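Malonyl CoA-acyl carrier protein transacylase (Clostridium perfringens, PDB 3PTW) transfers malonyl groups from malonyl-CoA to acyl carrier protein, most likely supplying the extender units for fatty acid synthesis. Local coordinates at residues N289-N294 against L305-E310. Sequence-based numbering, arbitrary orientation.
Sequences NVTVLN and LSKLRE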
loop_
_atom_site.group_PDB
_atom_site.type_symbol
_atom_site.label_atom_id
_atom_site.label_comp_id
_atom_site.label_asym_id
_atom_site.label_seq_id
_atom_site.Cartn_x
_atom_site.Cartn_y
_atom_site.Cartn_z
ATOM N N ASN A 289 15.165 11.350 11.079
ATOM C CA ASN A 289 15.139 12.812 11.226
ATOM C C ASN A 289 13.868 13.490 10.753
ATOM O O ASN A 289 13.440 14.481 11.335
ATOM C CB ASN A 289 16.344 13.441 10.526
ATOM C CG ASN A 289 17.650 12.969 11.102
ATOM O OD1 ASN A 289 18.538 12.532 10.371
ATOM N ND2 ASN A 289 17.774 13.030 12.424
ATOM N N VAL A 290 13.273 12.956 9.693
ATOM C CA VAL A 290 12.033 13.501 9.143
ATOM C C VAL A 290 10.882 13.376 10.140
ATOM O O VAL A 290 10.864 12.468 10.981
ATOM C CB VAL A 290 11.656 12.822 7.802
ATOM C CG1 VAL A 290 12.776 12.996 6.791
ATOM C CG2 VAL A 290 11.342 11.340 8.004
ATOM N N THR A 291 9.925 14.287 10.030
ATOM C CA THR A 291 8.729 14.224 10.836
ATOM C C THR A 291 7.763 13.200 10.233
ATOM O O THR A 291 7.510 13.175 9.021
ATOM C CB THR A 291 8.062 15.597 10.947
ATOM O OG1 THR A 291 9.019 16.551 11.437
ATOM C CG2 THR A 291 6.879 15.538 11.888
ATOM N N VAL A 292 7.230 12.350 11.095
ATOM C CA VAL A 292 6.349 11.301 10.664
ATOM C C VAL A 292 5.063 11.420 11.467
ATOM O O VAL A 292 5.102 11.467 12.697
ATOM C CB VAL A 292 7.005 9.913 10.859
ATOM C CG1 VAL A 292 5.980 8.815 10.667
ATOM C CG2 VAL A 292 8.161 9.720 9.893
ATOM N N LEU A 293 3.936 11.500 10.758
ATOM C CA LEU A 293 2.621 11.609 11.374
ATOM C C LEU A 293 1.652 10.651 10.705
ATOM O O LEU A 293 1.970 10.065 9.663
ATOM C CB LEU A 293 2.095 13.053 11.283
ATOM C CG LEU A 293 2.994 14.170 11.823
ATOM C CD1 LEU A 293 2.502 15.532 11.341
ATOM C CD2 LEU A 293 3.100 14.138 13.356
ATOM N N ASN A 294 0.477 10.477 11.307
ATOM C CA ASN A 294 -0.549 9.604 10.736
ATOM C C ASN A 294 -1.949 10.080 11.093
ATOM O O ASN A 294 -2.151 10.717 12.139
ATOM C CB ASN A 294 -0.354 8.137 11.156
ATOM C CG ASN A 294 -0.852 7.857 12.575
ATOM O OD1 ASN A 294 -0.129 8.078 13.539
ATOM N ND2 ASN A 294 -2.100 7.392 12.701
ATOM N N LEU A 305 -2.874 17.507 13.144
ATOM C CA LEU A 305 -3.197 18.924 12.958
ATOM C C LEU A 305 -2.429 19.808 13.936
ATOM O O LEU A 305 -1.976 20.903 13.575
ATOM C CB LEU A 305 -4.707 19.186 13.096
ATOM C CG LEU A 305 -5.690 18.576 12.089
ATOM C CD1 LEU A 305 -7.116 18.992 12.432
ATOM C CD2 LEU A 305 -5.353 18.929 10.635
ATOM N N SER A 306 -2.286 19.329 15.174
ATOM C CA SER A 306 -1.537 20.056 16.199
ATOM C C SER A 306 -0.068 20.253 15.796
ATOM O O SER A 306 0.481 21.360 15.929
ATOM C CB SER A 306 -1.639 19.348 17.550
ATOM O OG SER A 306 -1.398 20.253 18.601
ATOM N N LYS A 307 0.556 19.187 15.291
ATOM C CA LYS A 307 1.922 19.278 14.773
ATOM C C LYS A 307 2.016 20.221 13.562
ATOM O O LYS A 307 2.930 21.042 13.477
ATOM C CB LYS A 307 2.478 17.887 14.425
ATOM C CG LYS A 307 3.918 17.893 13.898
ATOM C CD LYS A 307 4.886 18.575 14.867
ATOM C CE LYS A 307 6.321 18.309 14.476
ATOM N NZ LYS A 307 7.280 19.023 15.356
ATOM N N LEU A 308 1.070 20.114 12.635
ATOM C CA LEU A 308 1.093 20.982 11.453
ATOM C C LEU A 308 0.939 22.468 11.795
ATOM O O LEU A 308 1.539 23.323 11.133
ATOM C CB LEU A 308 0.052 20.551 10.407
ATOM C CG LEU A 308 0.306 19.198 9.738
ATOM C CD1 LEU A 308 -0.865 18.808 8.830
ATOM C CD2 LEU A 308 1.618 19.182 8.972
ATOM N N ARG A 309 0.149 22.765 12.825
ATOM C CA ARG A 309 -0.051 24.154 13.271
ATOM C C ARG A 309 1.166 24.778 13.969
ATOM O O ARG A 309 1.352 25.996 13.918
ATOM C CB ARG A 309 -1.325 24.301 14.113
ATOM C CG ARG A 309 -2.618 24.212 13.277
ATOM C CD ARG A 309 -3.857 24.610 14.073
ATOM N NE ARG A 309 -4.004 23.812 15.289
ATOM C CZ ARG A 309 -4.787 22.742 15.408
ATOM N NH1 ARG A 309 -5.533 22.325 14.387
ATOM N NH2 ARG A 309 -4.830 22.092 16.566
ATOM N N GLU A 310 1.989 23.951 14.609
ATOM C CA GLU A 310 3.291 24.403 15.112
ATOM C C GLU A 310 4.124 24.925 13.937
ATOM O O GLU A 310 4.544 26.083 13.928
ATOM C CB GLU A 310 4.048 23.258 15.794
ATOM C CG GLU A 310 3.607 22.910 17.212
ATOM C CD GLU A 310 4.418 21.759 17.810
ATOM O OE1 GLU A 310 3.805 20.809 18.348
ATOM O OE2 GLU A 310 5.667 21.794 17.736
HETATM O O HOH W 1 9.395 18.135 13.817
#
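Leu293 meets Lys307 with the fork of its side chain: both methyls press on the first two methylenes of the lysine, CD1 lying 3.8 Å from Lys307 CG and CD2 3.9 Å from Lys307 CB. The two side chains run at about a right angle to each other, so the leucine abuts the root of the lysine chain instead of following its length. Leu293 CD1, besides touching the lysine, comes within 4.4 Å of Leu308 CD2, a looser apolar contact.

A bend about the CB-CG bond of the lysine (chi2 56°), followed by an extended run, carries its far end to Thr291. There Thr291 CG2 packs against Lys307 CE at 3.8 Å. The threonine methyl stands anti to the backbone N while the hydroxyl lies beside it (chi1 -55°), and this rotation splits the residue between an apolar and a polar task: a water takes a hydrogen bond from Lys307 NZ at 2.8 Å and is also hydrogen-bonded to Thr291 OG1, at 2.9 Å. The ammonium has a long salt bridge to Glu310 as well, about one turn further along the helix.

Strand 291-295 is an edge of the mixed six-stranded sheet in this acyl transferase domain, hydrogen-bonded to the parallel strand 269-273. The axes of strand 291-294 and helix 305-310, part of helix 298-315, approach to 9.7 Å at 143°, nearer antiparallel than parallel, while Val290 and Val292 pack against helix 278-286; Met311 extends the helix contact at Thr291, and Val82 adjoins Leu308.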